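Local structure of beta-phosphoglucomutase (Bacteroides vulgatus, 3DV9) at residues L225-S229 with M230-N234; F28-D31 with G32-D36. The protein is a putative beta-phosphoglucomutase of the haloacid dehalogenase superfamily, which probably interconverts phosphorylated glucose isomers with the help of a magnesium ion. All blocks are in the same frame, centred on the assembly; numbering follows the deposited sequence.

Contact 1: L225-S229 with M230-N234; sequences LLFHS and MPDFN
A local strand-to-helix junction brings Phe227, His228 and Ser229 against the first turn of helix 230-244, just past the end of strand 225-227 at the rim of the parallel sheet. Ser229 is the N-cap: its OG accepts from Asp232 N at 3.0 Å, while its carbonyl O takes Phe233 N at 3.0 Å as the first bond of the helical ladder. Because OG sits between the backbone N and the carbonyl carbon (chi1 68°), it is turned back over the helix start, close beside CD of Pro231. Asp232 reaches in the reverse direction. In the conformer described, Asp232 OD2 uses its anti lone pair to accept from His228 N at 3.0 Å, and the bond is almost straight (178°). The same oxygen lies at the edge of the Phe227 ring, in its plane, with the carboxylate turned nearly perpendicular to the ring. The imidazole of His228, by contrast, runs alongside the carboxylate, their planes almost parallel. Strand, tight connection and capped helix here form the last strand-helix unit of the Rossmann-like domain characteristic of this superfamily. Beneath the polar cap, Phe233 CA covers one face of the Phe227 ring near its rim, and the two aromatic rings meet obliquely, CD2 of Phe227 standing 3.8 Å from CD1 of Phe233. Val116 of helix 113-122 and Ile206 of strand 204-208 extend this apolar layer.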
loop_
_atom_site.group_PDB
_atom_site.type_symbol
_atom_site.label_atom_id
_atom_site.label_comp_id
_atom_site.label_asym_id
_atom_site.label_seq_id
_atom_site.Cartn_x
_atom_site.Cartn_y
_atom_site.Cartn_z
ATOM N N LEU A 225 -2.006 -13.607 3.773
ATOM C CA LEU A 225 -2.139 -14.318 2.517
ATOM C C LEU A 225 -1.314 -13.582 1.461
ATOM O O LEU A 225 -1.028 -12.367 1.578
ATOM C CB LEU A 225 -3.605 -14.367 2.069
ATOM C CG LEU A 225 -4.635 -15.281 2.733
ATOM C CD1 LEU A 225 -6.018 -15.018 2.106
ATOM C CD2 LEU A 225 -4.224 -16.749 2.582
ATOM N N LEU A 226 -0.923 -14.305 0.413
ATOM C CA LEU A 226 -0.191 -13.700 -0.688
ATOM C C LEU A 226 -0.817 -14.139 -2.002
ATOM O O LEU A 226 -1.060 -15.351 -2.219
ATOM C CB LEU A 226 1.309 -14.103 -0.681
ATOM C CG LEU A 226 2.151 -13.356 -1.740
ATOM C CD1 LEU A 226 3.535 -13.074 -1.181
ATOM C CD2 LEU A 226 2.192 -14.208 -2.984
ATOM N N PHE A 227 -1.071 -13.164 -2.868
ATOM C CA PHE A 227 -1.436 -13.470 -4.295
ATOM C C PHE A 227 -0.361 -12.996 -5.242
ATOM O O PHE A 227 0.387 -12.062 -4.958
ATOM C CB PHE A 227 -2.773 -12.839 -4.651
ATOM C CG PHE A 227 -3.912 -13.361 -3.812
ATOM C CD1 PHE A 227 -4.571 -14.533 -4.173
ATOM C CD2 PHE A 227 -4.287 -12.710 -2.642
ATOM C CE1 PHE A 227 -5.584 -15.063 -3.396
ATOM C CE2 PHE A 227 -5.306 -13.211 -1.857
ATOM C CZ PHE A 227 -5.965 -14.412 -2.217
ATOM N N HIS A 228 -0.305 -13.624 -6.405
ATOM C CA HIS A 228 0.820 -13.400 -7.314
ATOM C C HIS A 228 0.629 -12.181 -8.233
ATOM O O HIS A 228 1.553 -11.792 -8.942
ATOM C CB HIS A 228 1.058 -14.697 -8.093
ATOM C CG HIS A 228 1.471 -15.827 -7.190
ATOM N ND1 HIS A 228 2.633 -15.803 -6.450
ATOM C CD2 HIS A 228 0.823 -16.961 -6.829
ATOM C CE1 HIS A 228 2.720 -16.906 -5.724
ATOM N NE2 HIS A 228 1.635 -17.630 -5.938
ATOM N N SER A 229 -0.593 -11.632 -8.266
ATOM C CA SER A 229 -0.920 -10.516 -9.169
ATOM C C SER A 229 -2.292 -9.966 -8.775
ATOM O O SER A 229 -3.086 -10.666 -8.117
ATOM C CB SER A 229 -1.013 -11.001 -10.638
ATOM O OG SER A 229 -2.137 -11.856 -10.828
HETATM N N MSE A 230 -2.622 -8.791 -9.284
HETATM C CA MSE A 230 -3.963 -8.249 -9.007
HETATM C C MSE A 230 -5.046 -9.080 -9.734
HETATM O O MSE A 230 -6.127 -9.287 -9.205
HETATM C CB MSE A 230 -4.055 -6.748 -9.302
HETATM C CG MSE A 230 -3.447 -5.861 -8.246
HETATM SE SE MSE A 230 -4.271 -6.047 -6.506
HETATM C CE MSE A 230 -5.857 -4.999 -6.736
ATOM N N PRO A 231 -4.779 -9.538 -10.980
ATOM C CA PRO A 231 -5.791 -10.478 -11.507
ATOM C C PRO A 231 -6.038 -11.738 -10.644
ATOM O O PRO A 231 -7.183 -12.197 -10.530
ATOM C CB PRO A 231 -5.190 -10.862 -12.877
ATOM C CG PRO A 231 -4.434 -9.566 -13.304
ATOM C CD PRO A 231 -3.767 -9.159 -12.002
ATOM N N ASP A 232 -4.985 -12.267 -10.025
ATOM C CA ASP A 232 -5.054 -13.422 -9.106
ATOM C C ASP A 232 -5.967 -13.062 -7.923
ATOM O O ASP A 232 -6.893 -13.806 -7.557
ATOM C CB ASP A 232 -3.610 -13.813 -8.666
ATOM C CG ASP A 232 -3.517 -15.183 -7.951
ATOM O OD1 ASP A 232 -4.403 -16.033 -8.197
ATOM O OD2 ASP A 232 -2.536 -15.442 -7.161
ATOM N N PHE A 233 -5.705 -11.895 -7.343
ATOM C CA PHE A 233 -6.505 -11.405 -6.207
ATOM C C PHE A 233 -7.994 -11.266 -6.619
ATOM O O PHE A 233 -8.892 -11.797 -5.963
ATOM C CB PHE A 233 -5.926 -10.089 -5.693
ATOM C CG PHE A 233 -6.753 -9.459 -4.628
ATOM C CD1 PHE A 233 -7.036 -10.146 -3.456
ATOM C CD2 PHE A 233 -7.336 -8.211 -4.852
ATOM C CE1 PHE A 233 -7.839 -9.562 -2.443
ATOM C CE2 PHE A 233 -8.136 -7.600 -3.857
ATOM C CZ PHE A 233 -8.415 -8.297 -2.660
ATOM N N ASN A 234 -8.220 -10.629 -7.760
ATOM C CA ASN A 234 -9.558 -10.416 -8.274
ATOM C C ASN A 234 -10.250 -11.781 -8.444
ATOM O O ASN A 234 -11.417 -11.952 -8.044
ATOM C CB ASN A 234 -9.506 -9.678 -9.604
ATOM C CG ASN A 234 -10.875 -9.538 -10.222
ATOM O OD1 ASN A 234 -11.846 -9.246 -9.514
ATOM N ND2 ASN A 234 -10.979 -9.807 -11.529
#

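Contact 2: F28-D31 with G32-D36; sequences FDMD and GVLFD. With MG (magnesium ion), chain B; PO4 (phosphate ion), chain C.
Met30 O is gripped by three backbone donors, Val33 N at 3.1 Å, Leu34 N at 2.9 Å and Phe35 N at 3.3 Å; the first comes from above the carbonyl plane. This single, wide helical turn after strand 25-29 is consistent with the "squiggle" of haloacid dehalogenase proteins. It carries a DxDxV sequence, in which Asp29 and Asp31 would correspond to the family's nucleophile and general acid-base. Magnesium is bound by Asp29 OD2 at 2.1 Å and by Asp31 O at 2.3 Å, with Glu65 and Asn190 also coordinating it; phosphate O2 and a water overlap as probable alternative ligands. Asp29 OD1 forms a salt bridge with Lys165, and Asp31 OD1 a hydrogen bond with Ser37 OG. Asp31 N donates to phosphate O1 at 3.0 Å. Val33 packs over residues 28-29: CG1 meets the edge of the Phe28 ring, and CG2 lies 3.7 Å from Asp29 OD2. The extended start of the Met30 side chain (chi1 -171°) brings CG to the edge of the Phe35 ring, 3.8 Å from CD2, with selenium in Met-aromatic contact. Phe28 and Leu34 pack on Leu117 of helix 113-122, Phe35 lies against helix 139-145, and strand 185-189 adjoins Phe28 and Val33.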
loop_
_atom_site.group_PDB
_atom_site.type_symbol
_atom_site.label_atom_id
_atom_site.label_comp_id
_atom_site.label_asym_id
_atom_site.label_seq_id
_atom_site.Cartn_x
_atom_site.Cartn_y
_atom_site.Cartn_z
ATOM N N PHE A 28 -7.094 -0.320 0.410
ATOM C CA PHE A 28 -6.127 -0.547 -0.684
ATOM C C PHE A 28 -4.962 0.396 -0.657
ATOM O O PHE A 28 -5.115 1.641 -0.708
ATOM C CB PHE A 28 -6.806 -0.359 -2.032
ATOM C CG PHE A 28 -7.739 -1.451 -2.395
ATOM C CD1 PHE A 28 -7.290 -2.491 -3.222
ATOM C CD2 PHE A 28 -9.055 -1.452 -1.938
ATOM C CE1 PHE A 28 -8.150 -3.542 -3.595
ATOM C CE2 PHE A 28 -9.937 -2.509 -2.290
ATOM C CZ PHE A 28 -9.488 -3.534 -3.132
ATOM N N ASP A 29 -3.763 -0.179 -0.675
ATOM C CA ASP A 29 -2.652 0.646 -1.070
ATOM C C ASP A 29 -2.847 1.204 -2.515
ATOM O O ASP A 29 -3.570 0.607 -3.334
ATOM C CB ASP A 29 -1.378 -0.192 -0.993
ATOM C CG ASP A 29 -0.186 0.566 -1.403
ATOM O OD1 ASP A 29 0.005 1.677 -0.854
ATOM O OD2 ASP A 29 0.530 0.076 -2.293
HETATM N N MSE A 30 -2.237 2.357 -2.840
HETATM C CA MSE A 30 -2.374 2.864 -4.216
HETATM C C MSE A 30 -1.295 2.392 -5.227
HETATM O O MSE A 30 -1.571 1.698 -6.200
HETATM C CB MSE A 30 -2.465 4.394 -4.240
HETATM C CG MSE A 30 -2.832 4.883 -5.652
HETATM SE SE MSE A 30 -3.022 6.800 -5.694
HETATM C CE MSE A 30 -1.124 7.260 -5.442
ATOM N N ASP A 31 -0.062 2.811 -5.003
ATOM C CA ASP A 31 1.019 2.512 -5.956
ATOM C C ASP A 31 1.361 1.027 -5.977
ATOM O O ASP A 31 1.710 0.454 -4.957
ATOM C CB ASP A 31 2.253 3.327 -5.602
ATOM C CG ASP A 31 2.022 4.818 -5.754
ATOM O OD1 ASP A 31 1.601 5.271 -6.827
ATOM O OD2 ASP A 31 2.265 5.531 -4.765
ATOM N N GLY A 32 1.307 0.424 -7.177
ATOM C CA GLY A 32 1.572 -0.997 -7.295
ATOM C C GLY A 32 0.405 -1.896 -6.922
ATOM O O GLY A 32 0.558 -3.120 -6.876
ATOM N N VAL A 33 -0.764 -1.297 -6.637
ATOM C CA VAL A 33 -1.979 -2.092 -6.332
ATOM C C VAL A 33 -3.122 -1.598 -7.211
ATOM O O VAL A 33 -3.717 -2.372 -7.982
ATOM C CB VAL A 33 -2.330 -1.991 -4.813
ATOM C CG1 VAL A 33 -3.746 -2.565 -4.530
ATOM C CG2 VAL A 33 -1.222 -2.703 -3.968
ATOM N N LEU A 34 -3.437 -0.304 -7.084
ATOM C CA LEU A 34 -4.409 0.378 -7.976
ATOM C C LEU A 34 -3.827 0.818 -9.318
ATOM O O LEU A 34 -4.459 0.611 -10.359
ATOM C CB LEU A 34 -5.107 1.538 -7.248
ATOM C CG LEU A 34 -5.814 1.106 -5.950
ATOM C CD1 LEU A 34 -6.432 2.383 -5.368
ATOM C CD2 LEU A 34 -6.899 0.024 -6.201
ATOM N N PHE A 35 -2.640 1.431 -9.272
ATOM C CA PHE A 35 -1.979 1.924 -10.455
ATOM C C PHE A 35 -0.638 1.235 -10.624
ATOM O O PHE A 35 0.071 0.996 -9.625
ATOM C CB PHE A 35 -1.733 3.443 -10.352
ATOM C CG PHE A 35 -2.980 4.286 -10.471
ATOM C CD1 PHE A 35 -3.656 4.408 -11.671
ATOM C CD2 PHE A 35 -3.450 5.005 -9.354
ATOM C CE1 PHE A 35 -4.781 5.218 -11.796
ATOM C CE2 PHE A 35 -4.618 5.835 -9.465
ATOM C CZ PHE A 35 -5.273 5.929 -10.706
ATOM N N ASP A 36 -0.238 0.983 -11.873
ATOM C CA ASP A 36 1.076 0.411 -12.094
ATOM C C ASP A 36 2.078 1.594 -12.188
ATOM O O ASP A 36 2.604 1.926 -13.249
ATOM C CB ASP A 36 1.071 -0.453 -13.360
ATOM C CG ASP A 36 2.388 -1.194 -13.553
ATOM O OD1 ASP A 36 3.183 -1.262 -12.576
ATOM O OD2 ASP A 36 2.608 -1.686 -14.685
HETATM MG MG MG B . 2.594 0.115 -2.910
HETATM P P PO4 C . 2.226 3.414 -1.849
HETATM O O1 PO4 C . 0.810 3.731 -2.286
HETATM O O2 PO4 C . 2.704 2.123 -2.453
HETATM O O3 PO4 C . 2.309 3.327 -0.323
HETATM O O4 PO4 C . 3.195 4.518 -2.252
HETATM O O HOH W 1 3.013 1.972 -2.011
HETATM O O HOH W 2 3.101 -0.248 -0.593
#

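Overall arrangement
Contact 2 comes first along the chain, and contact 1 comes only after the other five strands in sequence. Their centres lie about 13 Å apart on the same parallel sheet: strand 25-29 is in its interior, strand 225-227 at one border, with strands 185-189 and 204-208 between them. The first turn of helix 230-244 nevertheless brings the two into touch, Met230 CG lying 3.5 Å from Val33 O, and Phe233 meeting Phe28 in apolar packing. Helix 113-122 borders both. Here the start of the last helix packs against the loop that carries the metal site, joining the two chain regions around one core.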